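Local coordinates for Non-structural protein 11 (Prrsv 16244b, PDB 5EYI) that is the arterivirus uridylate-specific endoribonuclease nsp11, which probably degrades the 5'-polyuridines of viral RNA and so hides it from host double-stranded RNA sensors, at residues 119-125 with 183-189; 128-132 with 217-221. The protein carries 1 engineered substitution. One frame throughout, in Å; residues are numbered along the deposited sequence.

Contact 1. Residues 119-125 with 183-189; sequences DDREREV and VYLPDLE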
ATOM      1  N   ASP A 119       4.589 -24.225  -7.519  1.00 25.65           N
ATOM      2  CA  ASP A 119       4.179 -25.343  -6.664  1.00 25.88           C
ATOM      3  C   ASP A 119       2.780 -25.101  -6.082  1.00 27.09           C
ATOM      4  O   ASP A 119       2.165 -24.056  -6.350  1.00 26.46           O
ATOM      5  CB  ASP A 119       5.224 -25.581  -5.554  1.00 25.69           C
ATOM      6  CG  ASP A 119       5.466 -24.361  -4.672  1.00 25.22           C
ATOM      7  OD1 ASP A 119       4.567 -23.523  -4.487  1.00 26.20           O
ATOM      8  OD2 ASP A 119       6.573 -24.251  -4.128  1.00 25.22           O
ATOM      9  N   ASP A 120       2.284 -26.064  -5.302  1.00 28.07           N
ATOM     10  CA  ASP A 120       0.970 -25.949  -4.649  1.00 29.81           C
ATOM     11  C   ASP A 120       0.891 -24.818  -3.649  1.00 28.29           C
ATOM     12  O   ASP A 120      -0.176 -24.221  -3.469  1.00 27.29           O
ATOM     13  CB  ASP A 120       0.596 -27.237  -3.897  1.00 32.85           C
ATOM     14  CG  ASP A 120       0.142 -28.338  -4.811  1.00 35.15           C
ATOM     15  OD1 ASP A 120      -0.503 -28.056  -5.849  1.00 35.33           O
ATOM     16  OD2 ASP A 120       0.421 -29.505  -4.466  1.00 41.79           O
ATOM     17  N   ARG A 121       2.003 -24.546  -2.975  1.00 26.97           N
ATOM     18  CA  ARG A 121       2.031 -23.463  -2.005  1.00 27.87           C
ATOM     19  C   ARG A 121       1.722 -22.106  -2.669  1.00 25.98           C
ATOM     20  O   ARG A 121       0.968 -21.299  -2.120  1.00 24.11           O
ATOM     21  CB  ARG A 121       3.370 -23.435  -1.278  1.00 30.28           C
ATOM     22  CG  ARG A 121       3.342 -22.674   0.028  1.00 33.17           C
ATOM     23  CD  ARG A 121       4.744 -22.541   0.592  1.00 36.27           C
ATOM     24  NE  ARG A 121       4.780 -21.616   1.723  1.00 39.10           N
ATOM     25  CZ  ARG A 121       5.888 -21.083   2.245  1.00 42.49           C
ATOM     26  NH1 ARG A 121       7.098 -21.367   1.756  1.00 43.91           N
ATOM     27  NH2 ARG A 121       5.789 -20.240   3.269  1.00 43.98           N
ATOM     28  N   GLU A 122       2.267 -21.883  -3.865  1.00 25.03           N
ATOM     29  CA  GLU A 122       2.006 -20.648  -4.604  1.00 24.24           C
ATOM     30  C   GLU A 122       0.553 -20.568  -5.068  1.00 23.92           C
ATOM     31  O   GLU A 122      -0.099 -19.528  -4.923  1.00 24.04           O
ATOM     32  CB  GLU A 122       2.953 -20.509  -5.800  1.00 23.98           C
ATOM     33  CG  GLU A 122       2.883 -19.127  -6.426  1.00 23.60           C
ATOM     34  CD  GLU A 122       3.934 -18.887  -7.489  1.00 23.71           C
ATOM     35  OE1 GLU A 122       4.094 -19.731  -8.398  1.00 22.91           O
ATOM     36  OE2 GLU A 122       4.583 -17.820  -7.429  1.00 23.19           O
ATOM     37  N   ARG A 123       0.059 -21.667  -5.629  1.00 24.38           N
ATOM     38  CA  ARG A 123      -1.359 -21.807  -5.995  1.00 24.74           C
ATOM     39  C   ARG A 123      -2.267 -21.410  -4.837  1.00 24.56           C
ATOM     40  O   ARG A 123      -3.228 -20.657  -5.015  1.00 24.15           O
ATOM     41  CB  ARG A 123      -1.630 -23.253  -6.424  1.00 25.50           C
ATOM     42  CG  ARG A 123      -3.037 -23.560  -6.894  1.00 26.22           C
ATOM     43  CD  ARG A 123      -3.131 -24.988  -7.413  1.00 26.00           C
ATOM     44  NE  ARG A 123      -2.568 -25.170  -8.757  1.00 26.12           N
ATOM     45  CZ  ARG A 123      -3.163 -24.836  -9.912  1.00 26.90           C
ATOM     46  NH1 ARG A 123      -4.377 -24.256  -9.946  1.00 26.33           N
ATOM     47  NH2 ARG A 123      -2.534 -25.082 -11.066  1.00 26.41           N
ATOM     48  N   GLU A 124      -1.929 -21.904  -3.649  1.00 25.50           N
ATOM     49  CA  GLU A 124      -2.680 -21.633  -2.424  1.00 26.81           C
ATOM     50  C   GLU A 124      -2.645 -20.151  -2.037  1.00 25.65           C
ATOM     51  O   GLU A 124      -3.695 -19.577  -1.694  1.00 23.63           O
ATOM     52  CB  GLU A 124      -2.168 -22.524  -1.278  1.00 29.38           C
ATOM     53  CG  GLU A 124      -2.664 -22.162   0.116  1.00 33.30           C
ATOM     54  CD  GLU A 124      -2.550 -23.321   1.107  1.00 37.41           C
ATOM     55  OE1 GLU A 124      -1.411 -23.647   1.528  1.00 41.32           O
ATOM     56  N   VAL A 125      -1.461 -19.530  -2.110  1.00 23.70           N
ATOM     57  CA  VAL A 125      -1.342 -18.087  -1.822  1.00 23.51           C
ATOM     58  C   VAL A 125      -2.146 -17.270  -2.839  1.00 23.05           C
ATOM     59  O   VAL A 125      -2.831 -16.322  -2.470  1.00 23.46           O
ATOM     60  CB  VAL A 125       0.133 -17.614  -1.752  1.00 23.01           C
ATOM     61  CG1 VAL A 125       0.223 -16.101  -1.618  1.00 23.38           C
ATOM     62  CG2 VAL A 125       0.833 -18.257  -0.569  1.00 23.01           C
ATOM     63  N   VAL A 183       7.261 -12.955  -9.067  1.00 19.32           N
ATOM     64  CA  VAL A 183       7.837 -13.370  -7.795  1.00 19.98           C
ATOM     65  C   VAL A 183       7.089 -14.587  -7.239  1.00 19.25           C
ATOM     66  O   VAL A 183       5.877 -14.727  -7.432  1.00 19.39           O
ATOM     67  CB  VAL A 183       7.844 -12.249  -6.730  1.00 20.87           C
ATOM     68  CG1 VAL A 183       8.585 -11.026  -7.245  1.00 21.65           C
ATOM     69  CG2 VAL A 183       6.436 -11.878  -6.291  1.00 21.95           C
ATOM     70  N   TYR A 184       7.826 -15.449  -6.552  1.00 18.68           N
ATOM     71  CA  TYR A 184       7.258 -16.586  -5.840  1.00 19.14           C
ATOM     72  C   TYR A 184       6.339 -16.071  -4.738  1.00 19.03           C
ATOM     73  O   TYR A 184       6.819 -15.510  -3.759  1.00 19.11           O
ATOM     74  CB  TYR A 184       8.381 -17.443  -5.254  1.00 19.28           C
ATOM     75  CG  TYR A 184       7.922 -18.698  -4.553  1.00 19.85           C
ATOM     76  CD1 TYR A 184       8.274 -18.951  -3.228  1.00 20.34           C
ATOM     77  CD2 TYR A 184       7.124 -19.628  -5.207  1.00 20.24           C
ATOM     78  CE1 TYR A 184       7.853 -20.105  -2.582  1.00 20.72           C
ATOM     79  CE2 TYR A 184       6.704 -20.788  -4.567  1.00 20.82           C
ATOM     80  CZ  TYR A 184       7.080 -21.025  -3.259  1.00 20.46           C
ATOM     81  OH  TYR A 184       6.653 -22.166  -2.626  1.00 20.93           O
ATOM     82  N   LEU A 185       5.027 -16.232  -4.922  1.00 19.05           N
ATOM     83  CA  LEU A 185       4.033 -15.561  -4.068  1.00 20.52           C
ATOM     84  C   LEU A 185       4.151 -15.821  -2.552  1.00 21.32           C
ATOM     85  O   LEU A 185       3.827 -14.929  -1.749  1.00 20.86           O
ATOM     86  CB  LEU A 185       2.597 -15.855  -4.526  1.00 20.78           C
ATOM     87  CG  LEU A 185       2.163 -15.384  -5.926  1.00 20.89           C
ATOM     88  CD1 LEU A 185       0.735 -15.829  -6.198  1.00 21.32           C
ATOM     89  CD2 LEU A 185       2.257 -13.872  -6.045  1.00 21.32           C
ATOM     90  N   PRO A 186       4.610 -17.023  -2.150  1.00 22.21           N
ATOM     91  CA  PRO A 186       4.834 -17.208  -0.712  1.00 23.79           C
ATOM     92  C   PRO A 186       5.886 -16.281  -0.089  1.00 24.86           C
ATOM     93  O   PRO A 186       5.788 -16.018   1.108  1.00 25.60           O
ATOM     94  CB  PRO A 186       5.219 -18.688  -0.603  1.00 23.23           C
ATOM     95  CG  PRO A 186       4.451 -19.316  -1.721  1.00 23.15           C
ATOM     96  CD  PRO A 186       4.578 -18.319  -2.850  1.00 22.70           C
ATOM     97  N   ASP A 187       6.826 -15.746  -0.882  1.00 25.05           N
ATOM     98  CA  ASP A 187       7.744 -14.686  -0.391  1.00 25.78           C
ATOM     99  C   ASP A 187       7.042 -13.424   0.086  1.00 25.27           C
ATOM    100  O   ASP A 187       7.619 -12.650   0.852  1.00 25.81           O
ATOM    101  CB  ASP A 187       8.745 -14.237  -1.473  1.00 27.20           C
ATOM    102  CG  ASP A 187       9.761 -15.294  -1.828  1.00 28.82           C
ATOM    103  OD1 ASP A 187       9.978 -16.260  -1.059  1.00 30.65           O
ATOM    104  OD2 ASP A 187      10.364 -15.141  -2.903  1.00 30.02           O
ATOM    105  N   LEU A 188       5.835 -13.181  -0.413  1.00 25.40           N
ATOM    106  CA  LEU A 188       5.049 -12.021  -0.014  1.00 26.87           C
ATOM    107  C   LEU A 188       4.065 -12.254   1.136  1.00 26.88           C
ATOM    108  O   LEU A 188       3.514 -11.280   1.629  1.00 25.69           O
ATOM    109  CB  LEU A 188       4.272 -11.478  -1.219  1.00 27.48           C
ATOM    110  CG  LEU A 188       5.033 -11.273  -2.535  1.00 28.23           C
ATOM    111  CD1 LEU A 188       4.098 -10.673  -3.571  1.00 28.93           C
ATOM    112  CD2 LEU A 188       6.257 -10.394  -2.344  1.00 28.71           C
ATOM    113  N   GLU A 189       3.836 -13.512   1.541  1.00 29.03           N
ATOM    114  CA  GLU A 189       2.865 -13.886   2.607  1.00 32.25           C
ATOM    115  C   GLU A 189       2.917 -12.990   3.839  1.00 31.22           C
ATOM    116  O   GLU A 189       1.881 -12.556   4.339  1.00 32.62           O
ATOM    117  CB  GLU A 189       3.095 -15.329   3.089  1.00 35.87           C
ATOM    118  CG  GLU A 189       2.378 -16.425   2.311  1.00 39.29           C
ATOM    119  CD  GLU A 189       2.885 -17.842   2.640  1.00 42.80           C
ATOM    120  OE1 GLU A 189       3.970 -17.994   3.265  1.00 44.72           O
ATOM    121  OE2 GLU A 189       2.205 -18.826   2.258  1.00 43.21           O
TER
HETATM  122  O   HOH W   1       8.030 -22.589  -0.378  1.00 45.27           O
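The first turns of helix 120-128 and the 183-189 loop are nearest in backbone at E122 and L185, whose CA atoms lie 5.5 Å apart. The contact is a helix N-terminus packed on a loop within the EndoU catalytic domain. D119 is the N-cap: its OD1 accepts from E122 N at 2.9 Å. Its other oxygen, OD2, takes the Y184 hydroxyl through its syn lone pair at 2.6 Å. With these two oxygens one aspartate ties the helix start to the loop. The carboxylate sits at the edge of the Y184 ring, with the two planes 74° apart. E122 runs extended into the interface, its CG anti to the backbone N (chi1 -169°). Its OE2 accepts a fairly straight bond from L185 N at 3.0 Å, on the anti side of the carboxylate. The strongest partner of E122 is R109, which forms a salt bridge with OE1. L118 N also donates to OE1, so both oxygens of this buried acid are engaged. V125 adds the apolar part: its CG1 meets L185 CB at 3.8 Å and its CG2 meets P186 CG. R121 lays one guanidinium face over P186 CB. Its NH2 reaches E189 OE1 at 2.9 Å in a salt bridge, though the hydrogen bond is bent and weak. A water accepts from R121 NH1 at 2.6 Å and donates to Y184 OH.

Contact 2. Residues 128-132 with 217-221; sequences SLPHA and DKTAY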
ATOM      1  N   SER A 128      -5.735 -17.333  -1.868  1.00 26.70           N
ATOM      2  CA  SER A 128      -6.050 -16.540  -0.669  1.00 27.82           C
ATOM      3  C   SER A 128      -6.333 -15.051  -0.974  1.00 28.93           C
ATOM      4  O   SER A 128      -7.007 -14.386  -0.191  1.00 28.66           O
ATOM      5  CB  SER A 128      -4.928 -16.665   0.369  1.00 27.85           C
ATOM      6  OG  SER A 128      -3.756 -15.973  -0.033  1.00 27.42           O
ATOM      7  N   LEU A 129      -5.801 -14.535  -2.085  1.00 28.99           N
ATOM      8  CA  LEU A 129      -6.105 -13.189  -2.570  1.00 29.12           C
ATOM      9  C   LEU A 129      -6.430 -13.252  -4.069  1.00 29.50           C
ATOM     10  O   LEU A 129      -5.643 -12.796  -4.903  1.00 27.99           O
ATOM     11  CB  LEU A 129      -4.921 -12.240  -2.319  1.00 30.10           C
ATOM     12  CG  LEU A 129      -4.872 -11.317  -1.109  1.00 31.90           C
ATOM     13  CD1 LEU A 129      -3.831 -10.244  -1.381  1.00 33.85           C
ATOM     14  CD2 LEU A 129      -6.208 -10.658  -0.792  1.00 32.04           C
ATOM     15  N   PRO A 130      -7.596 -13.824  -4.424  1.00 31.10           N
ATOM     16  CA  PRO A 130      -7.875 -14.069  -5.851  1.00 31.18           C
ATOM     17  C   PRO A 130      -7.942 -12.796  -6.691  1.00 31.20           C
ATOM     18  O   PRO A 130      -7.541 -12.814  -7.850  1.00 30.27           O
ATOM     19  CB  PRO A 130      -9.224 -14.794  -5.839  1.00 30.53           C
ATOM     20  CG  PRO A 130      -9.839 -14.455  -4.538  1.00 30.80           C
ATOM     21  CD  PRO A 130      -8.730 -14.204  -3.564  1.00 30.89           C
ATOM     22  N   HIS A 131      -8.429 -11.702  -6.113  1.00 32.83           N
ATOM     23  CA  HIS A 131      -8.469 -10.451  -6.841  1.00 34.81           C
ATOM     24  C   HIS A 131      -7.051 -10.072  -7.233  1.00 34.84           C
ATOM     25  O   HIS A 131      -6.777  -9.969  -8.419  1.00 37.10           O
ATOM     26  CB  HIS A 131      -9.127  -9.331  -6.054  1.00 36.55           C
ATOM     27  CG  HIS A 131      -9.444  -8.130  -6.889  1.00 40.05           C
ATOM     28  ND1 HIS A 131      -8.535  -7.118  -7.121  1.00 41.43           N
ATOM     29  CD2 HIS A 131     -10.565  -7.790  -7.563  1.00 40.09           C
ATOM     30  CE1 HIS A 131      -9.093  -6.198  -7.888  1.00 39.72           C
ATOM     31  NE2 HIS A 131     -10.321  -6.587  -8.178  1.00 39.94           N
ATOM     32  N   ALA A 132      -6.150  -9.963  -6.254  1.00 31.56           N
ATOM     33  CA  ALA A 132      -4.725  -9.639  -6.502  1.00 30.03           C
ATOM     34  C   ALA A 132      -4.037 -10.487  -7.570  1.00 28.75           C
ATOM     35  O   ALA A 132      -3.398  -9.945  -8.483  1.00 29.84           O
ATOM     36  CB  ALA A 132      -3.918  -9.740  -5.215  1.00 29.72           C
ATOM     37  N   ASP A 217      -7.540  -8.236   2.695  1.00 34.61           N
ATOM     38  CA  ASP A 217      -8.526  -9.147   2.088  1.00 35.94           C
ATOM     39  C   ASP A 217      -9.062  -8.724   0.723  1.00 36.91           C
ATOM     40  O   ASP A 217     -10.148  -9.161   0.333  1.00 38.02           O
ATOM     41  CB  ASP A 217      -9.704  -9.371   3.040  1.00 36.95           C
ATOM     42  CG  ASP A 217      -9.273  -9.914   4.372  1.00 38.41           C
ATOM     43  OD1 ASP A 217      -8.429 -10.834   4.396  1.00 41.05           O
ATOM     44  OD2 ASP A 217      -9.781  -9.420   5.396  1.00 41.91           O
ATOM     45  N   LYS A 218      -8.313  -7.899  -0.010  1.00 36.36           N
ATOM     46  CA  LYS A 218      -8.778  -7.397  -1.299  1.00 37.34           C
ATOM     47  C   LYS A 218      -7.720  -7.567  -2.371  1.00 34.30           C
ATOM     48  O   LYS A 218      -7.866  -8.417  -3.234  1.00 34.10           O
ATOM     49  CB  LYS A 218      -9.253  -5.951  -1.185  1.00 40.87           C
ATOM     50  CG  LYS A 218     -10.642  -5.868  -0.575  1.00 45.90           C
ATOM     51  CD  LYS A 218     -11.036  -4.469  -0.125  1.00 50.27           C
ATOM     52  CE  LYS A 218     -12.433  -4.502   0.485  1.00 52.92           C
ATOM     53  NZ  LYS A 218     -12.806  -3.220   1.142  1.00 55.88           N
ATOM     54  N   THR A 219      -6.647  -6.793  -2.311  1.00 31.33           N
ATOM     55  CA  THR A 219      -5.690  -6.780  -3.410  1.00 29.39           C
ATOM     56  C   THR A 219      -4.311  -6.374  -2.946  1.00 27.47           C
ATOM     57  O   THR A 219      -4.119  -5.887  -1.825  1.00 27.55           O
ATOM     58  CB  THR A 219      -6.185  -5.871  -4.579  1.00 30.05           C
ATOM     59  OG1 THR A 219      -5.476  -6.180  -5.795  1.00 29.64           O
ATOM     60  CG2 THR A 219      -6.036  -4.381  -4.243  1.00 30.71           C
ATOM     61  N   ALA A 220      -3.351  -6.608  -3.826  1.00 25.13           N
ATOM     62  CA  ALA A 220      -1.970  -6.232  -3.594  1.00 23.59           C
ATOM     63  C   ALA A 220      -1.255  -6.110  -4.927  1.00 22.57           C
ATOM     64  O   ALA A 220      -1.519  -6.875  -5.855  1.00 22.19           O
ATOM     65  CB  ALA A 220      -1.262  -7.237  -2.705  1.00 22.82           C
ATOM     66  N   TYR A 221      -0.368  -5.134  -5.014  1.00 21.36           N
ATOM     67  CA  TYR A 221       0.400  -4.914  -6.220  1.00 21.51           C
ATOM     68  C   TYR A 221       1.641  -4.124  -5.915  1.00 21.45           C
ATOM     69  O   TYR A 221       1.690  -3.379  -4.923  1.00 20.62           O
ATOM     70  CB  TYR A 221      -0.424  -4.195  -7.288  1.00 21.57           C
ATOM     71  CG  TYR A 221      -0.986  -2.830  -6.916  1.00 21.52           C
ATOM     72  CD1 TYR A 221      -2.339  -2.663  -6.651  1.00 21.94           C
ATOM     73  CD2 TYR A 221      -0.171  -1.701  -6.873  1.00 21.78           C
ATOM     74  CE1 TYR A 221      -2.864  -1.414  -6.345  1.00 22.55           C
ATOM     75  CE2 TYR A 221      -0.678  -0.458  -6.556  1.00 22.42           C
ATOM     76  CZ  TYR A 221      -2.025  -0.309  -6.298  1.00 22.91           C
ATOM     77  OH  TYR A 221      -2.534   0.947  -5.992  1.00 23.74           O
TER
HETATM   78  O   HOH W   2      -8.648 -10.882  -3.348  1.00 27.77           O
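H131 and T219 meet through a long, weak hydrogen bond: H131 ND1 lies 3.5 Å from T219 OG1, and either could be the donor. The hydroxyl sits at the edge of the imidazole, in its plane. T219 OG1 stands anti to its own backbone N (chi1 -162°), which also places it 3.6 Å from A132 CA. H131 CB packs against K218 O at 3.2 Å. The same carbonyl accepts from a water at 2.6 Å, and that water takes the N-H of H131. One water thus bridges H131 N to K218 O. H131 is a predicted active-site residue of the EndoU domain. T219 starts strand 219-223, the outermost strand, within this chain, of the three-stranded antiparallel sheet 198-205, 208-215, 219-223. K218 and T219 make a classic beta bulge against strand 208-215. Further in, A132 CB rests on A220 N at 3.5 Å. L129, at the N-cap position of helix 130-133, sends CD2 against K218 N at 3.6 Å and CD1 to A220 CB at 4.2 Å. V214 of strand 208-215 touches the A220 side chain. A132 is hydrogen-bonded through its backbone to H146, a second predicted active-site histidine, whose ring meets that of Y221.

Contacts 1 and 2 have centres 12 Å apart and lie on the same side of the chain's centre. Helix 120-128 is followed by helix 130-133, with L129 between them, so residues 119-125 and 128-132 follow each other; S128 OG bonds back to V125 O. Their partners, 183-189 and 217-221, come later in the same order, so the contacts cross along the chain. Contact 2 contains the predicted catalytic H131, and the T219 side chain is about 4 Å from that of H146. The H131 side chain is about 9 Å from that of A175, an engineered position. Contact 1 stands farther back: the L185 side chain is about 8 Å from that of H146 and about 12 Å from that of H131.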